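Local coordinates for protein apical membrane antigen 1 (PDB 4APM) that probably takes part in host-cell invasion by Babesia divergens as a parasite surface antigen of the moving junction, where relatives bind the rhoptry-neck protein RON2, at residues V31-T36 against Q43-T48; R78-P83 against S186-M191; T144-P149 against F163-Y168. All coordinates share one frame; numbering follows the deposited sequence.

Contact 1. Residues V31-T36 against Q43-T48; sequences VDLGGT and QHRMPT
The guanidinium of Arg45 lies across the side chain of Leu33, whose CB sits 3.6 Å above the centre of one guanidinium face. This is the base of the beta hairpin 35-39/42-46, where Gly34 and Gly35 together face Met46 in a classic beta bulge. A bend at chi3 of Arg45 (87°) places NE 3.3 Å from Leu33 O, while NH2 is hydrogen-bonded to the backbone carbonyl of Asp263. The second flat group is the carboxylate of Asp32. Asp32 OD1 accepts from Thr48 N (3.1 Å) on the syn side, 28° out of the plane, and also from Gly34 N (3.2 Å), the latter bond closing an Asx turn. Ser27 OG adds a further bond to OD1, and Gly49 N binds OD2, so that both carboxylate oxygens are held and the group is fixed in rotation. At the bulge, Gly35 and Met46 form an antiparallel hydrogen-bonded pair, Gly35 N to Met46 O (2.9 Å) and Met46 N to Gly35 O (2.7 Å). Thr36 and Arg45 form the next, non-hydrogen-bonded pair, their side chains on the sheet face opposite that of Met46. Beside the bulge the packing is tight: Thr48 CG2 presses to 3.4 Å from Gly35 CA.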
# COMPACT_ATOMS: atom_id res chain seq x y z
N VAL A 31 1.16 -0.42 11.44
CA VAL A 31 2.27 -0.63 12.39
C VAL A 31 2.92 -1.97 12.10
O VAL A 31 2.26 -3.03 12.11
CB VAL A 31 1.79 -0.63 13.86
CG1 VAL A 31 2.93 -1.06 14.81
CG2 VAL A 31 1.21 0.73 14.24
N ASP A 32 4.21 -1.92 11.77
CA ASP A 32 4.96 -3.12 11.42
C ASP A 32 5.97 -3.44 12.55
O ASP A 32 6.95 -2.69 12.78
CB ASP A 32 5.64 -2.99 10.05
CG ASP A 32 6.54 -4.18 9.72
OD1 ASP A 32 6.56 -5.15 10.52
OD2 ASP A 32 7.21 -4.18 8.65
N LEU A 33 5.62 -4.47 13.31
CA LEU A 33 6.43 -4.98 14.39
C LEU A 33 6.43 -6.50 14.31
O LEU A 33 6.32 -7.17 15.32
CB LEU A 33 5.85 -4.54 15.75
CG LEU A 33 5.93 -3.04 16.06
CD1 LEU A 33 5.22 -2.65 17.37
CD2 LEU A 33 7.39 -2.60 16.05
N GLY A 34 6.55 -7.03 13.11
CA GLY A 34 6.20 -8.40 12.84
C GLY A 34 7.28 -9.38 13.24
O GLY A 34 7.05 -10.58 13.22
N GLY A 35 8.44 -8.86 13.62
CA GLY A 35 9.56 -9.68 14.08
C GLY A 35 10.03 -9.40 15.51
O GLY A 35 9.86 -8.29 16.04
N THR A 36 10.62 -10.43 16.12
CA THR A 36 11.26 -10.31 17.43
C THR A 36 12.66 -10.90 17.39
O THR A 36 12.89 -11.94 16.77
CB THR A 36 10.47 -11.03 18.52
OG1 THR A 36 9.09 -10.71 18.39
CG2 THR A 36 10.93 -10.57 19.90
N GLN A 43 14.27 -9.75 24.42
CA GLN A 43 13.58 -9.79 23.14
C GLN A 43 13.10 -8.38 22.78
O GLN A 43 12.60 -7.65 23.64
CB GLN A 43 12.40 -10.77 23.19
CG GLN A 43 12.80 -12.24 23.33
CD GLN A 43 13.27 -12.86 22.02
OE1 GLN A 43 12.60 -12.77 20.99
NE2 GLN A 43 14.42 -13.53 22.06
N HIS A 44 13.33 -7.97 21.54
CA HIS A 44 12.81 -6.69 21.04
C HIS A 44 12.06 -6.89 19.75
O HIS A 44 12.40 -7.75 18.94
CB HIS A 44 13.95 -5.69 20.89
CG HIS A 44 14.44 -5.11 22.20
ND1 HIS A 44 15.31 -5.76 23.00
CD2 HIS A 44 14.12 -3.92 22.86
CE1 HIS A 44 15.54 -5.02 24.10
NE2 HIS A 44 14.82 -3.89 24.01
N ARG A 45 10.95 -6.19 19.60
CA ARG A 45 10.18 -6.28 18.37
C ARG A 45 10.75 -5.33 17.31
O ARG A 45 11.30 -4.27 17.62
CB ARG A 45 8.72 -5.96 18.63
CG ARG A 45 8.01 -6.96 19.52
CD ARG A 45 6.55 -6.60 19.64
NE ARG A 45 5.76 -7.18 18.56
CZ ARG A 45 4.51 -6.84 18.27
NH1 ARG A 45 3.90 -5.90 18.98
NH2 ARG A 45 3.89 -7.43 17.25
N MET A 46 10.58 -5.71 16.05
CA MET A 46 11.05 -4.92 14.94
C MET A 46 10.16 -5.15 13.71
O MET A 46 9.49 -6.17 13.62
CB MET A 46 12.49 -5.30 14.62
CG MET A 46 12.60 -6.69 14.05
SD MET A 46 14.33 -7.10 13.96
CE MET A 46 14.27 -8.32 12.68
N PRO A 47 10.17 -4.19 12.75
CA PRO A 47 9.52 -4.36 11.44
C PRO A 47 10.21 -5.43 10.63
O PRO A 47 11.43 -5.57 10.68
CB PRO A 47 9.71 -2.99 10.76
CG PRO A 47 10.23 -2.05 11.83
CD PRO A 47 10.92 -2.92 12.83
N THR A 48 9.43 -6.16 9.82
CA THR A 48 9.98 -7.22 9.00
C THR A 48 9.23 -7.31 7.68
O THR A 48 9.45 -8.23 6.92
CB THR A 48 9.86 -8.60 9.72
OG1 THR A 48 8.49 -8.84 10.03
CG2 THR A 48 10.64 -8.62 11.00

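Contact 2. Residues R78-P83 against S186-M191; sequences RGLAFP and SSLLCM
The carbonyl oxygen of Arg78 takes a hydrogen bond from Asn62 ND2 while lying 4.0 Å from CB of Leu188, the residue that carries this contact. A second carbonyl oxygen is touched by carbon: Leu188 CD1 comes to 3.4 Å from Gly79 O. The same methyl, Leu188 CD1, meets Arg78 CB at 3.8 Å, and thus lies between Arg78 CB and the Gly79 carbonyl. Beyond CB the arginine runs extended away from the leucine, and its NE is hydrogen-bonded to Ala72 O. Leu188 reaches across from the second position of a type I beta turn, Ser187 to Cys190, closed by the bond from Cys190 N to Ser187 O (3.1 Å). With chi1 at 127°, far from a staggered value, CG of Leu188 comes to 4.3 Å from Leu80 CD1. The contact joins two long loops of the AMA1 ectodomain, one following strand 56-60 and the other leading into strand 191-195. Met191, at the start of that latter strand, adds its CE methyl 4.4 Å from Leu80 CD1. Leu80 and Met191 each also touch Ile58 and Leu60 of strand 56-60.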
# COMPACT_ATOMS: atom_id res chain seq x y z
N ARG A 78 13.33 17.10 18.16
CA ARG A 78 13.77 15.70 18.10
C ARG A 78 12.79 14.84 17.32
O ARG A 78 11.59 14.81 17.62
CB ARG A 78 13.98 15.13 19.50
CG ARG A 78 14.95 15.94 20.31
CD ARG A 78 15.37 15.26 21.59
NE ARG A 78 16.53 15.96 22.11
CZ ARG A 78 16.67 16.39 23.36
NH1 ARG A 78 15.75 16.11 24.27
NH2 ARG A 78 17.77 17.03 23.70
N GLY A 79 13.32 14.14 16.32
CA GLY A 79 12.55 13.17 15.57
C GLY A 79 12.94 11.78 16.01
O GLY A 79 13.31 11.57 17.17
N LEU A 80 12.96 10.86 15.05
CA LEU A 80 13.12 9.43 15.30
C LEU A 80 14.41 8.92 14.65
O LEU A 80 14.78 7.75 14.81
CB LEU A 80 11.94 8.69 14.67
CG LEU A 80 10.77 8.20 15.52
CD1 LEU A 80 10.57 9.05 16.75
CD2 LEU A 80 9.51 8.08 14.68
N ALA A 81 15.04 9.79 13.85
CA ALA A 81 16.20 9.42 13.04
C ALA A 81 17.43 9.15 13.89
O ALA A 81 17.61 9.76 14.96
CB ALA A 81 16.50 10.51 12.02
N PHE A 82 18.29 8.26 13.40
CA PHE A 82 19.59 8.02 14.02
C PHE A 82 20.29 9.30 14.51
O PHE A 82 20.39 10.27 13.75
CB PHE A 82 20.50 7.25 13.08
CG PHE A 82 20.77 5.85 13.53
CD1 PHE A 82 19.72 4.97 13.78
CD2 PHE A 82 22.07 5.41 13.74
CE1 PHE A 82 19.97 3.68 14.22
CE2 PHE A 82 22.32 4.12 14.17
CZ PHE A 82 21.27 3.25 14.41
N PRO A 83 20.82 9.27 15.75
CA PRO A 83 21.68 10.38 16.19
C PRO A 83 22.95 10.50 15.33
O PRO A 83 23.23 9.63 14.48
CB PRO A 83 22.04 10.02 17.63
CG PRO A 83 21.87 8.55 17.72
CD PRO A 83 20.83 8.15 16.71
N SER A 186 3.02 17.38 23.21
CA SER A 186 3.55 16.40 24.17
C SER A 186 5.01 16.11 23.86
O SER A 186 5.69 16.90 23.21
CB SER A 186 2.75 15.08 24.13
OG SER A 186 1.38 15.29 23.86
N SER A 187 5.47 14.95 24.33
CA SER A 187 6.77 14.45 23.92
C SER A 187 6.70 13.80 22.54
O SER A 187 5.63 13.41 22.05
CB SER A 187 7.29 13.45 24.95
OG SER A 187 6.33 12.44 25.17
N LEU A 188 7.87 13.71 21.91
CA LEU A 188 8.08 12.85 20.76
C LEU A 188 7.48 11.44 20.93
O LEU A 188 7.02 10.84 19.96
CB LEU A 188 9.58 12.82 20.40
CG LEU A 188 10.48 11.59 20.24
CD1 LEU A 188 11.94 12.03 20.30
CD2 LEU A 188 10.24 10.52 21.28
N LEU A 189 7.39 10.96 22.18
CA LEU A 189 6.96 9.57 22.44
C LEU A 189 5.46 9.37 22.26
O LEU A 189 4.96 8.24 22.37
CB LEU A 189 7.37 9.12 23.85
CG LEU A 189 8.87 8.89 24.11
CD1 LEU A 189 9.18 8.75 25.61
CD2 LEU A 189 9.40 7.70 23.33
N CYS A 190 4.75 10.46 22.01
CA CYS A 190 3.34 10.38 21.67
C CYS A 190 3.23 10.43 20.16
O CYS A 190 3.59 11.42 19.54
CB CYS A 190 2.60 11.56 22.28
SG CYS A 190 0.86 11.65 21.80
N MET A 191 2.79 9.33 19.56
CA MET A 191 2.95 9.19 18.11
C MET A 191 1.91 8.30 17.46
O MET A 191 1.34 7.40 18.09
CB MET A 191 4.38 8.72 17.77
CG MET A 191 4.68 7.28 18.15
SD MET A 191 6.39 6.80 17.83
CE MET A 191 7.25 7.61 19.18

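Contact 3. Residues T144-P149 against F163-Y168; sequences TKYRYP and FTPMQY
Aromatic contact comes first, between Tyr148 and Phe163: their ring planes are nearly parallel, at 9°, but slid apart with centroids 6.0 Å from each other, so overlap is slight. Phe82 meets both rings edge-to-face, extending the pair into a cluster of three. On one face of the Tyr148 ring, offset toward the rim, lies Tyr146 CE1, 4.1 Å above the plane. Carbon-oxygen packing forms the second group. Tyr148 CE1 lies 3.5 Å from Phe163 O. The Tyr146 side chain crosses Pro165 at about a right angle and brings its OH to 3.2 Å from Pro165 CG. Pro149 CG rests against Thr164 O at 3.7 Å. The two loops lead into and out of the antiparallel hairpin 150-153/158-161 of the five-stranded sheet, and a backbone hydrogen bond between Pro149 and Leu162 marks its open end. Polar bonds stiffen each loop from within. Thr144 and Thr164 each close an ST turn, OG1 accepting from the backbone N of Tyr146 and Met166 respectively. Arg147 NH1 is shared by Thr144 O (2.9 Å) and Tyr146 O (2.8 Å), while Gln167 NE2, nearly in line with the carbonyl, donates to Pro165 O (2.7 Å).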
# COMPACT_ATOMS: atom_id res chain seq x y z
N THR A 144 23.36 -9.81 17.34
CA THR A 144 21.91 -9.74 17.19
C THR A 144 21.47 -9.76 15.72
O THR A 144 22.17 -9.24 14.84
CB THR A 144 21.28 -8.55 17.94
OG1 THR A 144 19.87 -8.72 17.96
CG2 THR A 144 21.63 -7.22 17.27
N LYS A 145 20.34 -10.41 15.47
CA LYS A 145 19.65 -10.33 14.20
C LYS A 145 18.74 -9.08 14.16
O LYS A 145 18.03 -8.83 13.15
CB LYS A 145 18.81 -11.59 13.98
CG LYS A 145 19.61 -12.80 13.52
CD LYS A 145 18.93 -14.09 13.95
CE LYS A 145 19.08 -15.17 12.90
NZ LYS A 145 19.12 -16.54 13.49
N TYR A 146 18.77 -8.30 15.24
CA TYR A 146 17.95 -7.09 15.35
C TYR A 146 18.42 -6.01 14.36
O TYR A 146 19.62 -5.74 14.24
CB TYR A 146 17.97 -6.54 16.78
CG TYR A 146 17.03 -5.38 17.00
CD1 TYR A 146 17.43 -4.10 16.72
CD2 TYR A 146 15.72 -5.58 17.41
CE1 TYR A 146 16.57 -3.03 16.88
CE2 TYR A 146 14.85 -4.52 17.58
CZ TYR A 146 15.28 -3.26 17.30
OH TYR A 146 14.43 -2.19 17.45
N ARG A 147 17.46 -5.40 13.66
CA ARG A 147 17.78 -4.34 12.69
C ARG A 147 16.77 -3.20 12.80
O ARG A 147 15.63 -3.41 13.18
CB ARG A 147 17.82 -4.89 11.26
CG ARG A 147 18.90 -5.95 11.00
CD ARG A 147 20.31 -5.40 11.13
NE ARG A 147 21.28 -6.43 10.77
CZ ARG A 147 21.88 -7.25 11.66
NH1 ARG A 147 21.67 -7.12 12.97
NH2 ARG A 147 22.69 -8.20 11.23
N TYR A 148 17.22 -1.99 12.50
CA TYR A 148 16.37 -0.81 12.64
C TYR A 148 15.57 -0.62 11.34
O TYR A 148 15.97 -1.14 10.29
CB TYR A 148 17.25 0.42 12.87
CG TYR A 148 18.04 0.40 14.16
CD1 TYR A 148 17.46 0.81 15.34
CD2 TYR A 148 19.39 0.04 14.17
CE1 TYR A 148 18.17 0.83 16.52
CE2 TYR A 148 20.11 0.03 15.35
CZ TYR A 148 19.49 0.43 16.52
OH TYR A 148 20.18 0.47 17.70
N PRO A 149 14.45 0.14 11.40
CA PRO A 149 13.78 0.51 10.15
C PRO A 149 14.53 1.62 9.38
O PRO A 149 15.40 2.30 9.95
CB PRO A 149 12.41 1.01 10.61
CG PRO A 149 12.51 1.24 12.08
CD PRO A 149 13.88 0.84 12.56
N PHE A 163 16.12 5.32 14.71
CA PHE A 163 16.74 4.82 15.94
C PHE A 163 15.78 3.95 16.76
O PHE A 163 16.18 3.38 17.75
CB PHE A 163 17.22 5.99 16.81
CG PHE A 163 18.27 5.61 17.83
CD1 PHE A 163 19.48 5.04 17.44
CD2 PHE A 163 18.07 5.88 19.19
CE1 PHE A 163 20.45 4.69 18.38
CE2 PHE A 163 19.05 5.57 20.13
CZ PHE A 163 20.23 4.97 19.72
N THR A 164 14.50 3.93 16.39
CA THR A 164 13.51 3.14 17.13
C THR A 164 12.49 2.55 16.18
O THR A 164 12.13 3.19 15.19
CB THR A 164 12.75 3.99 18.18
OG1 THR A 164 11.65 3.22 18.71
CG2 THR A 164 12.21 5.24 17.58
N PRO A 165 11.97 1.33 16.49
CA PRO A 165 10.89 0.81 15.66
C PRO A 165 9.51 1.32 16.11
O PRO A 165 8.50 0.96 15.49
CB PRO A 165 11.00 -0.69 15.88
CG PRO A 165 11.49 -0.82 17.29
CD PRO A 165 12.38 0.37 17.54
N MET A 166 9.46 2.16 17.14
CA MET A 166 8.18 2.72 17.59
C MET A 166 7.43 3.46 16.49
O MET A 166 8.01 4.22 15.71
CB MET A 166 8.38 3.63 18.80
CG MET A 166 8.62 2.86 20.10
SD MET A 166 8.58 3.89 21.59
CE MET A 166 6.89 4.50 21.53
N GLN A 167 6.13 3.23 16.42
CA GLN A 167 5.34 3.79 15.35
C GLN A 167 4.03 4.31 15.89
O GLN A 167 3.49 5.28 15.39
CB GLN A 167 5.09 2.73 14.26
CG GLN A 167 6.39 2.21 13.65
CD GLN A 167 6.25 0.85 13.03
OE1 GLN A 167 5.54 0.69 12.02
NE2 GLN A 167 6.96 -0.13 13.59
N TYR A 168 3.55 3.68 16.94
CA TYR A 168 2.26 4.04 17.52
C TYR A 168 2.31 4.00 19.04
O TYR A 168 2.68 2.99 19.63
CB TYR A 168 1.17 3.11 17.01
CG TYR A 168 -0.20 3.48 17.51
CD1 TYR A 168 -0.96 4.43 16.86
CD2 TYR A 168 -0.71 2.90 18.67
CE1 TYR A 168 -2.23 4.75 17.30
CE2 TYR A 168 -1.96 3.23 19.14
CZ TYR A 168 -2.72 4.15 18.45
OH TYR A 168 -3.97 4.45 18.91

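In the fold
Contact 3 is the middle of a chain of neighbours. Its centre lies about 7 Å from that of contact 1 and about 13 Å from that of contact 2, whereas contacts 1 and 2 do not touch, their nearest atoms being about 8 Å apart. In sequence, contact 1 closes first, and contact 3 is nested in the long loop closed by contact 2. Probable hydrogen bonds join them: Gln167 NE2 to Asp32 O (2.7 Å), and Phe163 N to Leu80 O (2.8 Å). Hairpin, five-stranded sheet and long loops are thus knit into one part of the ectodomain, consistent with the PAN-like domain I of AMA1, whose loop-lined surface receives RON2 in relatives.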